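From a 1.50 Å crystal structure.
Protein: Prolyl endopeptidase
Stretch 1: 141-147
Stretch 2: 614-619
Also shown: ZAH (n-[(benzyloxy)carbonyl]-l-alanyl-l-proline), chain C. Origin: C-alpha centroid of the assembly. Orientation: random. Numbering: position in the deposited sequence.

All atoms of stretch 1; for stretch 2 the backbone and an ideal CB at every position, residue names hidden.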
# COMPACT_ATOMS: atom_id res chain seq x y z
N PRO A 141 -18.19 1.03 -1.28
CA PRO A 141 -18.73 1.63 -0.06
C PRO A 141 -17.64 1.83 0.96
O PRO A 141 -16.82 0.92 1.17
CB PRO A 141 -19.77 0.61 0.39
CG PRO A 141 -20.25 0.01 -0.89
CD PRO A 141 -18.97 -0.14 -1.71
N ASN A 142 -17.62 3.03 1.55
CA ASN A 142 -16.71 3.40 2.62
C ASN A 142 -15.25 3.34 2.20
O ASN A 142 -14.37 3.31 3.05
CB ASN A 142 -16.99 2.53 3.85
CG ASN A 142 -18.40 2.69 4.35
OD1 ASN A 142 -18.83 3.81 4.66
ND2 ASN A 142 -19.15 1.59 4.37
N ALA A 143 -14.97 3.34 0.90
CA ALA A 143 -13.61 3.11 0.38
C ALA A 143 -12.99 1.83 0.93
O ALA A 143 -11.76 1.69 1.02
CB ALA A 143 -12.71 4.33 0.63
N ALA A 144 -13.83 0.86 1.28
CA ALA A 144 -13.37 -0.44 1.74
C ALA A 144 -13.03 -1.33 0.53
O ALA A 144 -13.07 -0.88 -0.63
CB ALA A 144 -14.38 -1.09 2.65
N ASP A 145 -12.60 -2.56 0.76
CA ASP A 145 -12.13 -3.39 -0.36
C ASP A 145 -13.25 -3.96 -1.22
O ASP A 145 -13.08 -4.11 -2.44
CB ASP A 145 -11.28 -4.56 0.14
CG ASP A 145 -9.93 -4.13 0.67
OD1 ASP A 145 -9.54 -2.93 0.64
OD2 ASP A 145 -9.22 -5.00 1.21
N GLU A 146 -14.39 -4.25 -0.62
CA GLU A 146 -15.51 -4.82 -1.33
C GLU A 146 -15.89 -3.85 -2.45
O GLU A 146 -16.02 -2.64 -2.23
CB GLU A 146 -16.72 -5.07 -0.39
CG GLU A 146 -17.76 -6.04 -0.95
CD GLU A 146 -17.25 -7.48 -1.07
OE1 GLU A 146 -16.34 -7.86 -0.31
OE2 GLU A 146 -17.76 -8.24 -1.93
N ALA A 147 -16.09 -4.39 -3.64
CA ALA A 147 -16.31 -3.58 -4.83
C ALA A 147 -17.35 -4.20 -5.77
O ALA A 147 -17.42 -5.42 -5.91
CB ALA A 147 -15.01 -3.39 -5.60
N UNK A 614 -13.67 1.98 11.01
CA UNK A 614 -14.86 1.18 11.31
C UNK A 614 -15.26 0.15 10.26
O UNK A 614 -16.01 -0.77 10.58
CB UNK A 614 -16.04 2.12 11.53
N UNK A 615 -14.78 0.30 9.03
CA UNK A 615 -15.17 -0.61 7.95
C UNK A 615 -13.96 -1.24 7.29
O UNK A 615 -13.97 -1.56 6.11
CB UNK A 615 -16.00 0.13 6.90
N UNK A 616 -12.92 -1.49 8.07
CA UNK A 616 -11.74 -2.19 7.56
C UNK A 616 -12.05 -3.67 7.37
O UNK A 616 -12.09 -4.46 8.32
CB UNK A 616 -10.55 -2.01 8.51
N UNK A 617 -12.30 -4.03 6.12
CA UNK A 617 -12.58 -5.42 5.73
C UNK A 617 -11.34 -6.18 5.24
O UNK A 617 -11.44 -7.23 4.59
CB UNK A 617 -13.65 -5.44 4.63
N UNK A 618 -10.18 -5.67 5.56
CA UNK A 618 -8.92 -6.31 5.24
C UNK A 618 -8.24 -6.76 6.52
O UNK A 618 -8.05 -7.96 6.74
CB UNK A 618 -8.01 -5.37 4.45
N UNK A 619 -7.87 -5.79 7.36
CA UNK A 619 -7.28 -6.02 8.67
C UNK A 619 -8.35 -5.87 9.72
O UNK A 619 -8.92 -4.80 9.91
CB UNK A 619 -6.12 -5.06 8.94
C1 ZAH C . -1.29 -3.83 5.68
O2 ZAH C . 0.11 -3.89 5.82
C3 ZAH C . -1.92 -5.19 5.29
C4 ZAH C . -1.70 -6.25 6.38
C5 ZAH C . -0.41 -6.98 6.01
C6 ZAH C . -0.23 -6.82 4.53
N7 ZAH C . -1.26 -5.86 4.15
C8 ZAH C . -1.51 -5.54 2.89
O9 ZAH C . -2.52 -4.71 2.65
C10 ZAH C . -0.88 -6.30 1.71
C11 ZAH C . 0.47 -5.62 1.50
N14 ZAH C . -1.66 -6.17 0.50
C15 ZAH C . -2.78 -6.83 0.34
O16 ZAH C . -3.21 -7.69 1.22
O17 ZAH C . -3.53 -6.60 -0.87
C18 ZAH C . -4.83 -7.24 -0.89
C19 ZAH C . -5.70 -6.73 -2.04
C20 ZAH C . -5.31 -7.01 -3.36
C21 ZAH C . -6.09 -6.54 -4.42
C22 ZAH C . -7.26 -5.82 -4.17
C23 ZAH C . -7.67 -5.57 -2.85
C24 ZAH C . -6.88 -6.02 -1.79

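Position 614 points its CA-to-CB bond sideways, and its ideal CB has nothing of stretch 1 within 5.5 Å, so the visible atoms favor no particular residue. It is D614, whose OD1 accepts a weak hydrogen bond from the side chain of 615.

At position 615 CA-to-CB points toward stretch 1, and the ideal CB lies 4.0 Å from N142 CB and 4.7 Å from A144 CB. There is a small apolar surface here and, beyond it, the amide of N142. A flat ring, a medium aliphatic chain or a polar group able to meet the amide would all fit. The residue is H615. Its imidazole places one face against the amide, N142 ND2 lying 3.5 Å from H615 CD2, while H615 O lies 3.5 Å from A144 CB. H615 ND1 donates weakly to D614 OD1 (3.0 Å).

Position 616 turns CA-to-CB away, and stretch 1 offers its ideal CB nothing within 5.5 Å; many side chains are possible. D616 serves its own loop: its OD1 accepts hydrogen bonds from the backbone N of 618 and of 619, both at 3.0 Å.

Position 617 again points toward stretch 1. Its ideal CB is 4.9 Å from D145 N and 5.4 Å from E146 N, two successive amides. The two donors lie a carboxylate's reach away; Asp suits best, and Asn could accept from one of them through its carbonyl oxygen. It is D617, with chi1 at 60°. D145 N donates to D617 OD1 at 2.9 Å and E146 N to D617 OD2 at 3.1 Å, so the carboxylate spans both amides. Water 1 donates to D617 OD1 (2.8 Å) and weakly to D145 OD1 (3.2 Å); water 2 donates to D145 OD2 (2.7 Å) and to the backbone D617 O (2.9 Å).

Position 618 points CA-to-CB toward stretch 1, its ideal CB 3.5 Å from D145 OD2. The nearby carboxylate calls for a donor, the space between this CB and the ligand admits a long chain, and ZAH O9 offers a second acceptor at its far side; Lys, Arg or a neutral amide could answer. R618 is found. Its NE donates to D145 OD2 (2.9 Å) and its NH2 to D145 OD1 (3.0 Å), a two-pronged salt bridge at the guanidinium edge. R618 NH1 reaches ZAH O9 at 2.8 Å, and ZAH C24 lies over one guanidinium face.

Position 619 is out of reach of stretch 1, which sets no requirement. V619 instead approaches the ligand, its CG2 lying 3.8 Å from ZAH C4.

Stretch 2 614-619: DHDDRV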
# COMPACT_ATOMS: atom_id res chain seq x y z
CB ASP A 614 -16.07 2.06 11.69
CG ASP A 614 -16.64 2.87 10.55
OD1 ASP A 614 -16.09 2.82 9.43
OD2 ASP A 614 -17.65 3.59 10.73
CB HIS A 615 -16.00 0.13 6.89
CG HIS A 615 -17.45 0.18 7.19
ND1 HIS A 615 -18.04 1.25 7.82
CD2 HIS A 615 -18.44 -0.71 6.93
CE1 HIS A 615 -19.34 1.03 7.93
NE2 HIS A 615 -19.61 -0.15 7.40
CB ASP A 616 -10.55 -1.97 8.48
CG ASP A 616 -9.24 -2.41 7.88
OD1 ASP A 616 -9.24 -3.19 6.88
OD2 ASP A 616 -8.17 -1.98 8.36
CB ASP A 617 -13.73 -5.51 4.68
CG ASP A 617 -13.43 -4.76 3.38
OD1 ASP A 617 -12.44 -4.01 3.32
OD2 ASP A 617 -14.21 -4.91 2.38
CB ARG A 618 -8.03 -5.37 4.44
CG ARG A 618 -6.84 -6.08 3.80
CD ARG A 618 -5.85 -5.21 3.02
NE ARG A 618 -6.51 -4.39 2.01
CZ ARG A 618 -5.89 -3.46 1.28
NH1 ARG A 618 -4.58 -3.27 1.36
NH2 ARG A 618 -6.58 -2.71 0.43
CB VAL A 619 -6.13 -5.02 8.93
CG1 VAL A 619 -5.64 -5.10 10.39
CG2 VAL A 619 -4.97 -5.29 7.95
O HOH W 1 -10.65 -1.86 3.40
O HOH W 2 -10.33 -7.33 1.92
O HOH W 3 -14.72 -7.60 1.89
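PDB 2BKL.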